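Local coordinates for putative lipase (Bacteroides thetaiotaomicron VPI-5482, PDB 3BZW), which belongs to the GDSL-like (SGNH) hydrolases and probably cleaves ester bonds in lipids, perhaps lysophospholipids, at the interface of chains A and B. Numbering follows the deposited sequence. Chains: chain A/B, Putative lipase.

The interface of chains A and B. Residues chain A 134, 208; chain B 170, 185, 194-196.
A:Arg134, on the strand 127-136, meets B:Asp196 tip to tip in a salt bridge between chains. The grip is end-on and two-pronged: the guanidinium A:Arg134 NH2 donates to the carboxylate B:Asp196 OD1 and A:Arg134 NH1 to B:Asp196 OD2, each over 2.9 Å. Both hydrogen bonds are close to straight. The pairing is nevertheless twisted, since the two planes lie 38° apart; OD1 is met on its syn side, though tilted from the carboxylate plane, and OD2 from farther above it. A:Arg134 NH2 also makes a weak hydrogen bond, 3.3 Å long, to the backbone O of B:Glu185. Aspartate suits its place in the first turn of helix 195-210, where the positive end of the helix dipole would help stabilise its charge.

Stacking provides the second kind of contact. The guanidinium lies almost parallel to the ring of B:Tyr194, their planes 3° apart, with A:Arg134 NH1 over the ring face 3.8 Å from its centroid in a cation-pi interaction. The A:Arg134 chain is extended from CG to NE (chi3 171°), which lays its methylenes along the ring, antiparallel to the tyrosine, with A:Arg134 CD packed on B:Tyr194 CE2 at 3.6 Å. Arginine thus offers a long apolar stem and a flat charged head to one aromatic face. An alanine here would probably leave B:Asp196 without its cationic mate across the interface and would remove the flat cation stacked on B:Tyr194.

Nearby, B:His170 touches the backbone O of A:Ile208 through CE1, while B:His170 ND1 donates within the ring plane to the syn lone pair of B:Glu185 OE2 (2.6 Å), which would help to fix the ring's rotation. Together these contacts hold strand 127-136 and helix 195-210 of one copy against the other in the deposited assembly; the structure alone does not show whether this pairing occurs in the cell.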
ATOM      1  N   ARG A 134       2.949  26.306 -16.504  1.00  7.40           N
ATOM      2  CA  ARG A 134       1.564  25.873 -16.638  1.00  7.16           C
ATOM      3  C   ARG A 134       0.653  27.063 -16.918  1.00  8.17           C
ATOM      4  O   ARG A 134       0.907  28.182 -16.460  1.00  7.38           O
ATOM      5  CB  ARG A 134       1.105  25.145 -15.369  1.00  7.77           C
ATOM      6  CG  ARG A 134       1.069  26.014 -14.122  1.00  8.91           C
ATOM      7  CD  ARG A 134       0.787  25.170 -12.886  1.00  9.09           C
ATOM      8  NE  ARG A 134       0.951  25.938 -11.655  1.00  6.44           N
ATOM      9  CZ  ARG A 134       0.919  25.407 -10.436  1.00  7.03           C
ATOM     10  NH1 ARG A 134       0.726  24.102 -10.285  1.00  7.76           N
ATOM     11  NH2 ARG A 134       1.089  26.178  -9.367  1.00  7.41           N
ATOM     12  N   ILE A 208      -5.543  25.625  -5.507  1.00  5.65           N
ATOM     13  CA  ILE A 208      -5.211  25.991  -6.876  1.00  5.71           C
ATOM     14  C   ILE A 208      -5.392  27.488  -7.122  1.00  5.59           C
ATOM     15  O   ILE A 208      -4.544  28.128  -7.756  1.00  5.85           O
ATOM     16  CB  ILE A 208      -6.078  25.219  -7.891  1.00  5.70           C
ATOM     17  CG1 ILE A 208      -5.743  23.726  -7.828  1.00  5.62           C
ATOM     18  CG2 ILE A 208      -5.842  25.767  -9.301  1.00  3.88           C
ATOM     19  CD1 ILE A 208      -6.667  22.849  -8.653  1.00  7.19           C
TER
ATOM     20  N   HIS B 170       0.152  32.197  -2.012  1.00  6.80           N
ATOM     21  CA  HIS B 170       0.329  32.151  -3.452  1.00  5.08           C
ATOM     22  C   HIS B 170       1.348  33.242  -3.755  1.00  6.26           C
ATOM     23  O   HIS B 170       1.458  34.214  -3.011  1.00  4.23           O
ATOM     24  CB  HIS B 170      -0.998  32.422  -4.150  1.00  5.61           C
ATOM     25  CG  HIS B 170      -1.830  31.192  -4.330  1.00  6.87           C
ATOM     26  ND1 HIS B 170      -1.803  30.443  -5.487  1.00  5.61           N
ATOM     27  CD2 HIS B 170      -2.663  30.546  -3.481  1.00  6.28           C
ATOM     28  CE1 HIS B 170      -2.586  29.389  -5.343  1.00  7.10           C
ATOM     29  NE2 HIS B 170      -3.120  29.426  -4.134  1.00  5.52           N
ATOM     30  N   GLU B 185       4.634  31.724  -9.798  1.00  5.97           N
ATOM     31  CA  GLU B 185       4.284  30.338  -9.484  1.00  5.76           C
ATOM     32  C   GLU B 185       3.720  29.468 -10.598  1.00  6.35           C
ATOM     33  O   GLU B 185       3.346  28.323 -10.343  1.00  6.78           O
ATOM     34  CB  GLU B 185       3.328  30.280  -8.282  1.00  3.80           C
ATOM     35  CG  GLU B 185       1.950  30.867  -8.537  1.00  5.63           C
ATOM     36  CD  GLU B 185       1.021  30.710  -7.343  1.00  6.21           C
ATOM     37  OE1 GLU B 185       1.514  30.715  -6.194  1.00  6.38           O
ATOM     38  OE2 GLU B 185      -0.205  30.596  -7.549  1.00  8.57           O
ATOM     39  N   TYR B 194       6.434  22.580  -8.484  1.00  6.64           N
ATOM     40  CA  TYR B 194       5.617  23.790  -8.436  1.00  5.90           C
ATOM     41  C   TYR B 194       5.504  24.138  -6.954  1.00  6.23           C
ATOM     42  O   TYR B 194       5.772  23.295  -6.098  1.00  5.64           O
ATOM     43  CB  TYR B 194       4.208  23.541  -8.992  1.00  5.72           C
ATOM     44  CG  TYR B 194       4.130  23.383 -10.492  1.00  6.71           C
ATOM     45  CD1 TYR B 194       3.839  22.147 -11.067  1.00  6.79           C
ATOM     46  CD2 TYR B 194       4.330  24.474 -11.338  1.00  8.09           C
ATOM     47  CE1 TYR B 194       3.746  22.001 -12.454  1.00  8.42           C
ATOM     48  CE2 TYR B 194       4.238  24.342 -12.717  1.00  7.41           C
ATOM     49  CZ  TYR B 194       3.944  23.102 -13.269  1.00  8.46           C
ATOM     50  OH  TYR B 194       3.836  22.977 -14.633  1.00  8.20           O
ATOM     51  N   ILE B 195       5.107  25.369  -6.653  1.00  6.14           N
ATOM     52  CA  ILE B 195       4.947  25.798  -5.266  1.00  5.85           C
ATOM     53  C   ILE B 195       3.987  24.850  -4.535  1.00  5.65           C
ATOM     54  O   ILE B 195       4.079  24.665  -3.320  1.00  5.36           O
ATOM     55  CB  ILE B 195       4.403  27.256  -5.200  1.00  6.42           C
ATOM     56  CG1 ILE B 195       4.210  27.689  -3.745  1.00  7.00           C
ATOM     57  CG2 ILE B 195       3.094  27.363  -5.969  1.00  5.75           C
ATOM     58  CD1 ILE B 195       5.501  27.780  -2.947  1.00  7.52           C
ATOM     59  N   ASP B 196       3.082  24.239  -5.293  1.00  5.84           N
ATOM     60  CA  ASP B 196       2.092  23.306  -4.751  1.00  5.83           C
ATOM     61  C   ASP B 196       2.702  22.269  -3.811  1.00  6.71           C
ATOM     62  O   ASP B 196       2.183  22.019  -2.720  1.00  5.22           O
ATOM     63  CB  ASP B 196       1.403  22.552  -5.889  1.00  7.41           C
ATOM     64  CG  ASP B 196       0.770  23.473  -6.912  1.00  9.60           C
ATOM     65  OD1 ASP B 196       1.091  24.681  -6.930  1.00  9.82           O
ATOM     66  OD2 ASP B 196      -0.048  22.977  -7.714  1.00 11.49           O
TER